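Local coordinates for alginate biosynthesis protein AlgX (Pseudomonas aeruginosa, PDB 4KNC), which takes part in the O-acetylation of the exopolysaccharide alginate and protects the polymer from degradation as it crosses the periplasm, at residues F145-H150 with K191-H196; W151-G155 with V212-E216; D44-R48 with F195-A199; E137-Y143 with H154-S159; N16-A21 with L202-Y207. Numbering follows the deposited sequence.

How the contacts relate
All five contacts lie in the SGNH hydrolase-like part of the chain. Contacts 1 and 3 are buried, and their centres are about 7 Å apart. They share Phe-195 and His-196 of helix 194-203, whose C-terminal end also enters contact 5. Contacts 2 and 4 share His-154 and Gly-155 of helix 153-169 and are only partly buried. Contact 5 is a surface contact. The chemistry differs with place. Contact 1 holds Asp-148 and His-150 of the inferred active site and is rich in polar bonds. Contact 3 is mainly ring and apolar packing with one hydrogen bond. Contact 2 packs by apolar and aromatic groups, contact 4 adds salt bridges, and contact 5 is covalent, through a disulfide.

Contact 1 of 5, residues F145-H150 with K191-H196; sequences FKGDHH and KLGTFH
Lys-191 lays its aliphatic chain over one face of the Phe-145 ring, with Lys-191 CD 3.8 Å from the ring centroid. Its chi3 and chi4 are both m, and Lys-191 NZ reaches water 1 at 2.6 Å and also Tyr-249. Loop 145-150 meets the start of helix 194-203, with the CA atoms of Asp-148 and Gly-193 4.2 Å apart. Gly-193 is the N-cap residue. Gly-147 O accepts from Phe-195 N at 2.7 Å, and Gly-147 CA sits 3.7 Å from the His-196 ring centroid. Asp-148, chi1 t, takes Thr-194 N on OD1 at 3.0 Å. Asp-148 OD2 accepts from His-150 N at 3.0 Å, an Asx turn, and from His-150 ND1 at 2.6 Å. Water 1 donates to Asp-148 OD1 at 2.6 Å. His-150 NE2 bonds Ser-243, the inferred nucleophile. The arrangement is consistent with the Ser-His-Asp triad of SGNH hydrolases. The chemistry implies that the helix start and the His-150 bonds hold the carboxylate in place, consistent with charge relay to Ser-243.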
# COMPACT_ATOMS: atom_id res chain seq x y z
N PHE A 145 2.87 14.20 13.83
CA PHE A 145 2.52 15.62 13.76
C PHE A 145 1.27 15.88 14.60
O PHE A 145 0.41 14.99 14.75
CB PHE A 145 2.30 16.08 12.31
CG PHE A 145 3.58 16.24 11.50
CD1 PHE A 145 4.36 17.39 11.61
CD2 PHE A 145 4.00 15.23 10.64
CE1 PHE A 145 5.54 17.53 10.87
CE2 PHE A 145 5.16 15.36 9.89
CZ PHE A 145 5.93 16.52 10.01
N LYS A 146 1.18 17.09 15.14
CA LYS A 146 0.06 17.55 15.97
C LYS A 146 -1.31 17.43 15.32
O LYS A 146 -2.28 17.06 15.97
CB LYS A 146 0.26 19.02 16.38
CG LYS A 146 1.43 19.24 17.32
CD LYS A 146 1.60 20.72 17.65
CE LYS A 146 2.60 20.92 18.77
NZ LYS A 146 2.70 22.37 19.11
N GLY A 147 -1.38 17.79 14.04
CA GLY A 147 -2.66 17.86 13.36
C GLY A 147 -2.59 17.24 11.98
O GLY A 147 -3.18 17.74 11.03
N ASP A 148 -1.86 16.13 11.87
CA ASP A 148 -1.67 15.46 10.58
C ASP A 148 -1.60 13.96 10.79
O ASP A 148 -1.38 13.49 11.91
CB ASP A 148 -0.41 15.98 9.89
CG ASP A 148 -0.34 15.59 8.43
OD1 ASP A 148 -1.12 16.14 7.61
OD2 ASP A 148 0.50 14.74 8.07
N HIS A 149 -1.80 13.20 9.71
CA HIS A 149 -1.79 11.74 9.76
C HIS A 149 -0.39 11.13 9.51
O HIS A 149 -0.21 9.93 9.65
CB HIS A 149 -2.81 11.18 8.76
CG HIS A 149 -2.54 11.56 7.33
ND1 HIS A 149 -2.65 12.85 6.88
CD2 HIS A 149 -2.18 10.81 6.26
CE1 HIS A 149 -2.35 12.89 5.59
NE2 HIS A 149 -2.07 11.67 5.19
N HIS A 150 0.58 11.94 9.11
CA HIS A 150 1.94 11.45 8.90
C HIS A 150 2.71 11.42 10.21
O HIS A 150 2.48 12.25 11.09
CB HIS A 150 2.70 12.33 7.90
CG HIS A 150 2.12 12.29 6.52
ND1 HIS A 150 1.30 13.29 6.03
CD2 HIS A 150 2.23 11.37 5.53
CE1 HIS A 150 0.93 12.99 4.80
NE2 HIS A 150 1.47 11.83 4.47
N LYS A 191 5.08 21.63 8.01
CA LYS A 191 3.78 21.01 7.76
C LYS A 191 2.63 21.72 8.45
O LYS A 191 2.64 21.90 9.67
CB LYS A 191 3.78 19.53 8.17
CG LYS A 191 2.47 18.83 7.75
CD LYS A 191 2.58 17.32 7.80
CE LYS A 191 3.47 16.79 6.70
NZ LYS A 191 2.74 16.67 5.42
N LEU A 192 1.65 22.13 7.66
CA LEU A 192 0.39 22.57 8.22
C LEU A 192 -0.49 21.34 8.06
O LEU A 192 -0.78 20.92 6.94
CB LEU A 192 -0.17 23.77 7.43
CG LEU A 192 -1.57 24.26 7.84
CD1 LEU A 192 -1.56 24.69 9.30
CD2 LEU A 192 -2.09 25.39 6.94
N GLY A 193 -0.89 20.75 9.18
CA GLY A 193 -1.52 19.44 9.14
C GLY A 193 -2.88 19.39 8.48
O GLY A 193 -3.64 20.36 8.55
N THR A 194 -3.20 18.25 7.86
CA THR A 194 -4.52 18.05 7.25
C THR A 194 -5.68 18.15 8.25
O THR A 194 -6.79 18.56 7.88
CB THR A 194 -4.62 16.70 6.51
OG1 THR A 194 -4.40 15.63 7.44
CG2 THR A 194 -3.60 16.63 5.38
N PHE A 195 -5.46 17.77 9.50
CA PHE A 195 -6.56 17.82 10.46
C PHE A 195 -6.83 19.29 10.77
O PHE A 195 -7.98 19.69 10.95
CB PHE A 195 -6.26 17.09 11.80
CG PHE A 195 -5.86 15.63 11.67
CD1 PHE A 195 -5.80 15.00 10.43
CD2 PHE A 195 -5.54 14.90 12.80
CE1 PHE A 195 -5.43 13.65 10.33
CE2 PHE A 195 -5.16 13.55 12.71
CZ PHE A 195 -5.11 12.93 11.47
N HIS A 196 -5.75 20.07 10.86
CA HIS A 196 -5.85 21.50 11.16
C HIS A 196 -6.57 22.23 10.02
O HIS A 196 -7.41 23.09 10.27
CB HIS A 196 -4.46 22.11 11.37
CG HIS A 196 -3.83 21.76 12.69
ND1 HIS A 196 -2.46 21.74 12.87
CD2 HIS A 196 -4.37 21.46 13.89
CE1 HIS A 196 -2.19 21.44 14.13
NE2 HIS A 196 -3.33 21.27 14.77
O HOH W 1 0.16 16.20 5.35

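Contact 2 of 5, residues W151-G155 with V212-E216; sequences WTPHG and VDRFE
Pro-153, His-154 and Phe-215 carry most of this contact, with Val-212 close behind. Thr-152 is the N-cap of helix 153-169, and Pro-153 is the helix's first residue. With chi1 p, Thr-152 OG1 accepts from Gly-155 N at 3.2 Å, a capping bond; the same hydroxyl is hydrogen-bonded to Ala-142 O. Segment 212-216 is extended and belongs to strand 210-220. The nearest CA pairs are Pro-153 with Arg-214 at 6.6 Å and Thr-152 with Val-212 at 7.4 Å. The CA-to-CB bond of Pro-153 points toward the strand, and its ring is C-gamma exo. Pro-153 CD lies 3.8 Å from Val-212 CG2, Pro-153 CG 3.2 Å from Asp-213 O, and Pro-153 CB 3.9 Å from Phe-215 CD1. Val-212 and Phe-215, both chi1 m, point toward the helix start, while Arg-214 points away. His-154 has chi1 m and chi2 -80°. The edge of the Phe-215 ring meets the face of the His-154 ring in a T-shaped pair, centroids 5.7 Å apart and planes at 86°. His-154 NE2 is 3.5 Å from Asp-213 OD2, whose OD1 has a salt bridge to Arg-185. The contact joins the first turn of the helix to the two-stranded antiparallel sheet of 180-191 and 210-220. Its chemistry is apolar and aromatic, which implies that shape fit rather than directed polar bonds joins the helix start to the strand.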
# COMPACT_ATOMS: atom_id res chain seq x y z
N TRP A 151 3.62 10.45 10.35
CA TRP A 151 4.61 10.52 11.40
C TRP A 151 5.58 11.66 11.09
O TRP A 151 5.71 12.06 9.94
CB TRP A 151 5.38 9.18 11.58
CG TRP A 151 5.86 8.48 10.32
CD1 TRP A 151 6.15 9.05 9.10
CD2 TRP A 151 6.11 7.07 10.17
NE1 TRP A 151 6.56 8.08 8.20
CE2 TRP A 151 6.54 6.86 8.84
CE3 TRP A 151 6.00 5.97 11.02
CZ2 TRP A 151 6.86 5.59 8.35
CZ3 TRP A 151 6.30 4.72 10.54
CH2 TRP A 151 6.74 4.54 9.21
N THR A 152 6.22 12.20 12.11
CA THR A 152 7.34 13.10 11.89
C THR A 152 8.54 12.24 11.48
O THR A 152 8.50 11.02 11.64
CB THR A 152 7.72 13.83 13.18
OG1 THR A 152 8.07 12.87 14.19
CG2 THR A 152 6.56 14.71 13.66
N PRO A 153 9.61 12.87 10.96
CA PRO A 153 10.84 12.11 10.74
C PRO A 153 11.33 11.36 11.98
O PRO A 153 11.75 10.23 11.82
CB PRO A 153 11.83 13.19 10.32
CG PRO A 153 10.96 14.16 9.57
CD PRO A 153 9.66 14.19 10.31
N HIS A 154 11.24 11.94 13.17
CA HIS A 154 11.61 11.22 14.40
C HIS A 154 10.77 9.94 14.61
O HIS A 154 11.32 8.89 14.97
CB HIS A 154 11.54 12.15 15.61
CG HIS A 154 12.73 13.05 15.75
ND1 HIS A 154 13.93 12.63 16.30
CD2 HIS A 154 12.91 14.35 15.43
CE1 HIS A 154 14.79 13.62 16.28
NE2 HIS A 154 14.20 14.68 15.76
N GLY A 155 9.47 10.03 14.36
CA GLY A 155 8.59 8.87 14.43
C GLY A 155 9.02 7.79 13.44
O GLY A 155 9.09 6.59 13.79
N VAL A 212 9.67 20.82 11.69
CA VAL A 212 10.46 19.79 12.36
C VAL A 212 11.75 19.53 11.60
O VAL A 212 11.93 19.99 10.47
CB VAL A 212 9.68 18.46 12.49
CG1 VAL A 212 8.43 18.66 13.32
CG2 VAL A 212 9.31 17.91 11.10
N ASP A 213 12.65 18.77 12.23
CA ASP A 213 13.93 18.39 11.61
C ASP A 213 13.73 17.51 10.38
O ASP A 213 13.02 16.50 10.42
CB ASP A 213 14.78 17.64 12.63
CG ASP A 213 15.16 18.49 13.82
OD1 ASP A 213 15.35 19.71 13.63
OD2 ASP A 213 15.28 17.92 14.93
N ARG A 214 14.33 17.91 9.26
CA ARG A 214 14.30 17.05 8.07
C ARG A 214 15.63 16.32 7.90
O ARG A 214 16.69 16.91 8.05
CB ARG A 214 13.98 17.88 6.84
CG ARG A 214 13.67 17.04 5.62
CD ARG A 214 13.12 17.87 4.48
NE ARG A 214 14.10 18.82 3.97
CZ ARG A 214 15.10 18.50 3.16
NH1 ARG A 214 15.26 17.23 2.77
NH2 ARG A 214 15.95 19.43 2.74
N PHE A 215 15.58 15.03 7.57
CA PHE A 215 16.81 14.23 7.46
C PHE A 215 17.02 13.61 6.08
O PHE A 215 16.07 13.28 5.38
CB PHE A 215 16.80 13.09 8.49
CG PHE A 215 16.84 13.56 9.92
CD1 PHE A 215 15.67 13.91 10.58
CD2 PHE A 215 18.04 13.68 10.59
CE1 PHE A 215 15.70 14.35 11.88
CE2 PHE A 215 18.08 14.13 11.90
CZ PHE A 215 16.92 14.46 12.55
N GLU A 216 18.28 13.44 5.73
CA GLU A 216 18.66 12.63 4.57
C GLU A 216 19.77 11.63 4.94
O GLU A 216 20.52 11.84 5.89
CB GLU A 216 19.09 13.51 3.40
CG GLU A 216 17.93 14.34 2.85
CD GLU A 216 18.33 15.17 1.65
OE1 GLU A 216 19.54 15.23 1.33
OE2 GLU A 216 17.42 15.76 1.03

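Contact 3 of 5, residues D44-R48 with F195-A199; sequences DWLFR and FHKAA
Phe-195 starts the walk along helix 195-199, which crosses strand 46-48 at 90° with the short axes 9.6 Å apart. Phe-195 CA is 6.8 Å from Leu-46 CA. The CA-to-CB bond of Phe-195 points toward the strand, and with chi1 m and chi2 -1° the ring takes Arg-48 over one face. Arg-48 CD lies 3.9 Å from the Phe-195 ring centroid, a CH-pi contact, and Arg-48 NE is 3.0 Å from Phe-195 CZ. The Arg-48 guanidinium also has a salt bridge to Asp-52. Next, His-196, chi1 m, gives NE2 to Asp-44 O in a hydrogen bond of 2.7 Å. His-196 CD2 is 3.8 Å from Leu-46 CD1. Lys-197 points away. Ala-199 places CB 3.9 Å from Leu-46 CD1, and Phe-195 CB is 4.0 Å from that same methyl. Leu-46, chi1 m and chi2 t, thus packs against one turn of the helix. The arrangement is orthogonal helix-on-strand packing, here on the small antiparallel hairpin of strands 38-40 and 46-48 near the inferred active site of this SGNH-like domain.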
# COMPACT_ATOMS: atom_id res chain seq x y z
N ASP A 44 -2.21 22.21 20.39
CA ASP A 44 -2.88 22.18 19.10
C ASP A 44 -3.05 20.73 18.60
O ASP A 44 -3.24 20.50 17.39
CB ASP A 44 -2.08 22.98 18.08
CG ASP A 44 -2.27 24.48 18.23
OD1 ASP A 44 -2.87 24.91 19.23
OD2 ASP A 44 -1.80 25.22 17.33
N TRP A 45 -2.97 19.76 19.50
CA TRP A 45 -3.24 18.37 19.11
C TRP A 45 -4.72 18.17 18.77
O TRP A 45 -5.61 18.60 19.50
CB TRP A 45 -2.76 17.39 20.19
CG TRP A 45 -1.28 17.16 20.11
CD1 TRP A 45 -0.29 17.96 20.62
CD2 TRP A 45 -0.61 16.08 19.43
NE1 TRP A 45 0.94 17.44 20.31
CE2 TRP A 45 0.78 16.29 19.59
CE3 TRP A 45 -1.05 14.96 18.73
CZ2 TRP A 45 1.73 15.41 19.05
CZ3 TRP A 45 -0.11 14.09 18.20
CH2 TRP A 45 1.27 14.32 18.37
N LEU A 46 -4.96 17.57 17.61
CA LEU A 46 -6.29 17.09 17.26
C LEU A 46 -6.22 15.57 17.06
O LEU A 46 -5.19 15.05 16.63
CB LEU A 46 -6.78 17.75 15.96
CG LEU A 46 -6.94 19.27 15.87
CD1 LEU A 46 -7.61 19.64 14.53
CD2 LEU A 46 -7.74 19.84 17.05
N PHE A 47 -7.30 14.87 17.38
CA PHE A 47 -7.36 13.45 17.06
C PHE A 47 -8.66 13.17 16.32
O PHE A 47 -9.65 13.85 16.53
CB PHE A 47 -7.34 12.61 18.33
CG PHE A 47 -6.00 12.57 19.02
CD1 PHE A 47 -5.55 13.66 19.75
CD2 PHE A 47 -5.18 11.44 18.93
CE1 PHE A 47 -4.31 13.62 20.39
CE2 PHE A 47 -3.95 11.39 19.57
CZ PHE A 47 -3.52 12.49 20.30
N ARG A 48 -8.64 12.16 15.45
CA ARG A 48 -9.85 11.65 14.82
C ARG A 48 -10.35 10.46 15.63
O ARG A 48 -9.59 9.56 15.91
CB ARG A 48 -9.54 11.20 13.40
CG ARG A 48 -8.84 12.27 12.56
CD ARG A 48 -8.33 11.65 11.29
NE ARG A 48 -7.19 10.77 11.55
CZ ARG A 48 -6.56 10.07 10.61
NH1 ARG A 48 -6.96 10.13 9.35
NH2 ARG A 48 -5.51 9.31 10.92
N PHE A 195 -5.46 17.77 9.50
CA PHE A 195 -6.56 17.82 10.46
C PHE A 195 -6.83 19.29 10.77
O PHE A 195 -7.98 19.69 10.95
CB PHE A 195 -6.26 17.09 11.80
CG PHE A 195 -5.86 15.63 11.67
CD1 PHE A 195 -5.80 15.00 10.43
CD2 PHE A 195 -5.54 14.90 12.80
CE1 PHE A 195 -5.43 13.65 10.33
CE2 PHE A 195 -5.16 13.55 12.71
CZ PHE A 195 -5.11 12.93 11.47
N HIS A 196 -5.75 20.07 10.86
CA HIS A 196 -5.85 21.50 11.16
C HIS A 196 -6.57 22.23 10.02
O HIS A 196 -7.41 23.09 10.27
CB HIS A 196 -4.46 22.11 11.37
CG HIS A 196 -3.83 21.76 12.69
ND1 HIS A 196 -2.46 21.74 12.87
CD2 HIS A 196 -4.37 21.46 13.89
CE1 HIS A 196 -2.19 21.44 14.13
NE2 HIS A 196 -3.33 21.27 14.77
N LYS A 197 -6.27 21.85 8.78
CA LYS A 197 -6.94 22.42 7.62
C LYS A 197 -8.41 22.05 7.59
O LYS A 197 -9.27 22.88 7.23
CB LYS A 197 -6.28 21.97 6.32
CG LYS A 197 -4.89 22.54 6.10
CD LYS A 197 -4.35 22.14 4.74
CE LYS A 197 -2.86 22.36 4.65
NZ LYS A 197 -2.31 21.76 3.40
N ALA A 198 -8.72 20.81 7.97
CA ALA A 198 -10.11 20.36 8.00
C ALA A 198 -10.88 21.15 9.06
O ALA A 198 -12.00 21.62 8.84
CB ALA A 198 -10.19 18.83 8.29
N ALA A 199 -10.26 21.31 10.23
CA ALA A 199 -10.86 22.09 11.30
C ALA A 199 -11.05 23.56 10.90
O ALA A 199 -12.01 24.19 11.32
CB ALA A 199 -10.03 21.98 12.58

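Contact 4 of 5, residues E137-Y143 with H154-S159; sequences EKEEHAY and HGARRS
An arginine-centred salt-bridge network joins loop 137-143 to the first turns of helix 153-169. Arg-158, chi1 m, chi2 t and chi3 m, reaches back into the loop. Its NH1 pairs with Glu-137 OE1 at 3.0 Å and donates to His-141 O at 2.8 Å. Its NH2 also donates to His-141 O, at 3.2 Å. Water 2 links Arg-158 NE at 3.1 Å to Glu-137 OE1 at 2.7 Å. Glu-139 lies over the guanidinium face, with CG 3.7 Å from Arg-158 CZ. Its OE1 makes a long salt bridge of 3.8 Å to Arg-158 NH2. Glu-137 OE2 accepts from Tyr-143 N at 2.9 Å, which closes the loop on itself. The His-141 and His-154 rings form an offset stack, centroids 3.9 Å apart and planes at 11°. The backbones come closest at Tyr-143 and Gly-155, with CA atoms 3.9 Å apart. Here Gly-155 CA lies over the Tyr-143 ring, 4.0 Å from its centroid. A CB at Gly-155 would clash with Tyr-143 O. Tyr-143, chi1 t, donates its OH to Ser-159 OG at 2.8 Å, and Ser-159 OG donates to Gly-155 O at 2.7 Å. Beyond the contact, Tyr-143 and Glu-137 touch Val-92 of helix 89-93, and His-141 and His-154 touch Asp-213 of strand 210-220.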
# COMPACT_ATOMS: atom_id res chain seq x y z
N GLU A 137 3.97 6.82 24.30
CA GLU A 137 5.33 7.33 24.41
C GLU A 137 5.40 8.58 25.26
O GLU A 137 4.42 9.33 25.38
CB GLU A 137 5.88 7.66 23.02
CG GLU A 137 5.29 8.97 22.47
CD GLU A 137 5.90 9.41 21.15
OE1 GLU A 137 6.64 8.62 20.51
OE2 GLU A 137 5.64 10.56 20.75
N LYS A 138 6.57 8.82 25.86
CA LYS A 138 6.93 10.15 26.34
C LYS A 138 8.27 10.54 25.73
O LYS A 138 9.32 10.06 26.15
CB LYS A 138 6.97 10.19 27.87
CG LYS A 138 5.60 10.03 28.51
N GLU A 139 8.20 11.39 24.72
CA GLU A 139 9.36 11.75 23.92
C GLU A 139 9.32 13.24 23.71
O GLU A 139 8.24 13.82 23.66
CB GLU A 139 9.28 11.09 22.55
CG GLU A 139 9.41 9.58 22.58
CD GLU A 139 10.83 9.13 22.86
OE1 GLU A 139 11.77 9.93 22.65
OE2 GLU A 139 11.00 7.97 23.30
N GLU A 140 10.48 13.86 23.55
CA GLU A 140 10.51 15.29 23.27
C GLU A 140 10.09 15.58 21.84
O GLU A 140 9.37 16.54 21.58
CB GLU A 140 11.90 15.85 23.54
CG GLU A 140 12.20 15.93 25.01
CD GLU A 140 11.37 16.99 25.71
OE1 GLU A 140 11.18 18.08 25.13
OE2 GLU A 140 10.93 16.74 26.86
N HIS A 141 10.54 14.74 20.92
CA HIS A 141 10.12 14.82 19.53
C HIS A 141 8.97 13.84 19.28
O HIS A 141 9.20 12.65 19.09
CB HIS A 141 11.29 14.52 18.60
CG HIS A 141 12.40 15.51 18.69
ND1 HIS A 141 13.69 15.15 19.01
CD2 HIS A 141 12.42 16.85 18.51
CE1 HIS A 141 14.46 16.23 19.02
NE2 HIS A 141 13.71 17.27 18.71
N ALA A 142 7.75 14.36 19.29
CA ALA A 142 6.55 13.53 19.16
C ALA A 142 6.60 12.64 17.92
O ALA A 142 7.04 13.07 16.85
CB ALA A 142 5.32 14.42 19.12
N TYR A 143 6.14 11.40 18.06
CA TYR A 143 6.11 10.44 16.95
C TYR A 143 5.30 11.02 15.76
O TYR A 143 5.76 11.00 14.61
CB TYR A 143 5.51 9.13 17.45
CG TYR A 143 5.47 7.96 16.48
CD1 TYR A 143 4.49 7.88 15.50
CD2 TYR A 143 6.35 6.88 16.62
CE1 TYR A 143 4.43 6.80 14.63
CE2 TYR A 143 6.29 5.79 15.76
CZ TYR A 143 5.32 5.76 14.76
OH TYR A 143 5.24 4.69 13.89
N HIS A 154 11.24 11.94 13.17
CA HIS A 154 11.61 11.22 14.40
C HIS A 154 10.77 9.94 14.61
O HIS A 154 11.32 8.89 14.97
CB HIS A 154 11.54 12.15 15.61
CG HIS A 154 12.73 13.05 15.75
ND1 HIS A 154 13.93 12.63 16.30
CD2 HIS A 154 12.91 14.35 15.43
CE1 HIS A 154 14.79 13.62 16.28
NE2 HIS A 154 14.20 14.68 15.76
N GLY A 155 9.47 10.03 14.36
CA GLY A 155 8.59 8.87 14.43
C GLY A 155 9.02 7.79 13.44
O GLY A 155 9.09 6.59 13.79
N ALA A 156 9.30 8.20 12.21
CA ALA A 156 9.77 7.29 11.17
C ALA A 156 11.10 6.64 11.58
O ALA A 156 11.34 5.49 11.26
CB ALA A 156 9.93 8.04 9.85
N ARG A 157 11.94 7.39 12.27
CA ARG A 157 13.26 6.92 12.68
C ARG A 157 13.15 5.84 13.75
O ARG A 157 13.73 4.75 13.63
CB ARG A 157 14.12 8.10 13.17
CG ARG A 157 15.49 7.67 13.72
CD ARG A 157 16.31 8.89 14.21
NE ARG A 157 17.54 8.48 14.86
CZ ARG A 157 17.60 8.04 16.12
NH1 ARG A 157 16.49 7.98 16.84
NH2 ARG A 157 18.77 7.67 16.65
N ARG A 158 12.37 6.13 14.79
CA ARG A 158 12.15 5.16 15.87
C ARG A 158 11.47 3.91 15.32
O ARG A 158 11.71 2.80 15.81
CB ARG A 158 11.33 5.75 17.03
CG ARG A 158 12.03 6.92 17.76
CD ARG A 158 11.42 7.25 19.13
NE ARG A 158 10.15 7.98 19.05
CZ ARG A 158 10.03 9.31 18.95
NH1 ARG A 158 8.82 9.87 18.89
NH2 ARG A 158 11.11 10.08 18.88
N SER A 159 10.62 4.09 14.32
CA SER A 159 9.98 2.93 13.70
C SER A 159 10.99 2.09 12.91
O SER A 159 11.00 0.85 12.96
CB SER A 159 8.85 3.39 12.78
OG SER A 159 7.91 4.13 13.51
O HOH W 2 7.97 6.32 20.42

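Contact 5 of 5, residues N16-A21 with L202-Y207; sequences NLCPAA and LCGNSY
The disulfide between Cys-18 and Cys-203 forms the apolar centre, with SG atoms 2.1 Å apart, CA atoms 5.4 Å apart and chi3 -67°. Cys-18 has chi1 p and Cys-203 chi1 m. The bond ties the N-terminal loop to the C-terminal end of helix 194-203 across 184 intervening residues, at the surface of the SGNH-like domain. Around the sulfurs, Leu-17 CD2 lies 4.2 Å from Cys-203 SG and Ala-21 CB 4.1 Å from the same sulfur. Ala-21 CB is also 4.5 Å from Leu-202 CD1, and the CA atoms of these two residues are 6.9 Å apart. Segment 16-21 enters a 3-10 turn at Pro-19, where Ala-21 N bonds Cys-18 O at 3.0 Å. On the other side, Gly-204 ends the helix with a positive phi of 74°, and the chain then runs extended through Ser-206 and Tyr-207. The ring of Tyr-207 stacks on His-196, and its OH also bonds Gln-40. Leu-17 CD2 is 4.1 Å from Tyr-207 OH. At the polar edge Asn-205, chi1 m, uses its amide nitrogen twice. Asn-205 ND2 donates to Tyr-207 OH at 3.2 Å and to Asn-16 O at 3.1 Å.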
# COMPACT_ATOMS: atom_id res chain seq x y z
N ASN A 16 -11.50 24.54 21.66
CA ASN A 16 -11.22 25.53 20.63
C ASN A 16 -11.99 25.24 19.35
O ASN A 16 -12.32 26.14 18.58
CB ASN A 16 -9.71 25.59 20.35
CG ASN A 16 -9.33 26.75 19.44
OD1 ASN A 16 -9.91 27.83 19.53
ND2 ASN A 16 -8.36 26.52 18.56
N LEU A 17 -12.28 23.96 19.13
CA LEU A 17 -13.10 23.53 18.00
C LEU A 17 -14.54 23.98 18.16
O LEU A 17 -15.06 24.06 19.27
CB LEU A 17 -13.10 22.01 17.88
CG LEU A 17 -11.92 21.35 17.18
CD1 LEU A 17 -12.01 19.86 17.38
CD2 LEU A 17 -11.96 21.71 15.72
N CYS A 18 -15.20 24.24 17.03
CA CYS A 18 -16.62 24.60 17.08
C CYS A 18 -17.45 23.34 17.39
O CYS A 18 -17.04 22.24 17.03
CB CYS A 18 -17.05 25.27 15.77
SG CYS A 18 -17.05 24.21 14.31
N PRO A 19 -18.60 23.50 18.05
CA PRO A 19 -19.49 22.39 18.44
C PRO A 19 -19.84 21.44 17.29
O PRO A 19 -19.96 20.24 17.52
CB PRO A 19 -20.76 23.11 18.90
CG PRO A 19 -20.33 24.48 19.28
CD PRO A 19 -19.17 24.82 18.41
N ALA A 20 -19.99 21.98 16.08
CA ALA A 20 -20.39 21.17 14.92
C ALA A 20 -19.39 20.06 14.65
O ALA A 20 -19.74 19.01 14.11
CB ALA A 20 -20.53 22.05 13.69
N ALA A 21 -18.14 20.31 15.04
CA ALA A 21 -17.06 19.36 14.80
C ALA A 21 -17.24 18.06 15.56
O ALA A 21 -16.59 17.06 15.23
CB ALA A 21 -15.72 19.99 15.16
N LEU A 202 -14.14 23.66 8.66
CA LEU A 202 -15.36 23.45 9.45
C LEU A 202 -15.70 24.58 10.41
O LEU A 202 -16.87 24.87 10.64
CB LEU A 202 -15.22 22.19 10.31
CG LEU A 202 -15.29 20.81 9.66
CD1 LEU A 202 -15.15 19.74 10.73
CD2 LEU A 202 -16.58 20.65 8.93
N CYS A 203 -14.68 25.20 10.99
CA CYS A 203 -14.86 26.04 12.17
C CYS A 203 -14.23 27.42 12.01
O CYS A 203 -14.41 28.29 12.86
CB CYS A 203 -14.25 25.36 13.41
SG CYS A 203 -15.07 23.82 13.93
N GLY A 204 -13.47 27.60 10.95
CA GLY A 204 -12.75 28.85 10.75
C GLY A 204 -11.57 28.97 11.70
O GLY A 204 -10.98 30.04 11.84
N ASN A 205 -11.22 27.86 12.35
CA ASN A 205 -10.05 27.83 13.22
C ASN A 205 -8.76 28.08 12.43
O ASN A 205 -8.73 27.97 11.21
CB ASN A 205 -9.96 26.50 13.96
CG ASN A 205 -11.05 26.34 15.00
OD1 ASN A 205 -12.09 26.99 14.91
ND2 ASN A 205 -10.81 25.51 16.00
N SER A 206 -7.70 28.43 13.14
CA SER A 206 -6.42 28.65 12.50
C SER A 206 -5.34 28.01 13.37
O SER A 206 -5.29 28.26 14.57
CB SER A 206 -6.15 30.14 12.34
OG SER A 206 -5.19 30.37 11.32
N TYR A 207 -4.51 27.16 12.77
CA TYR A 207 -3.45 26.48 13.52
C TYR A 207 -2.06 26.77 12.93
O TYR A 207 -1.91 27.01 11.73
CB TYR A 207 -3.71 24.97 13.61
CG TYR A 207 -4.96 24.57 14.39
CD1 TYR A 207 -6.20 24.44 13.75
CD2 TYR A 207 -4.90 24.31 15.76
CE1 TYR A 207 -7.35 24.07 14.46
CE2 TYR A 207 -6.04 23.94 16.47
CZ TYR A 207 -7.26 23.82 15.82
OH TYR A 207 -8.38 23.45 16.53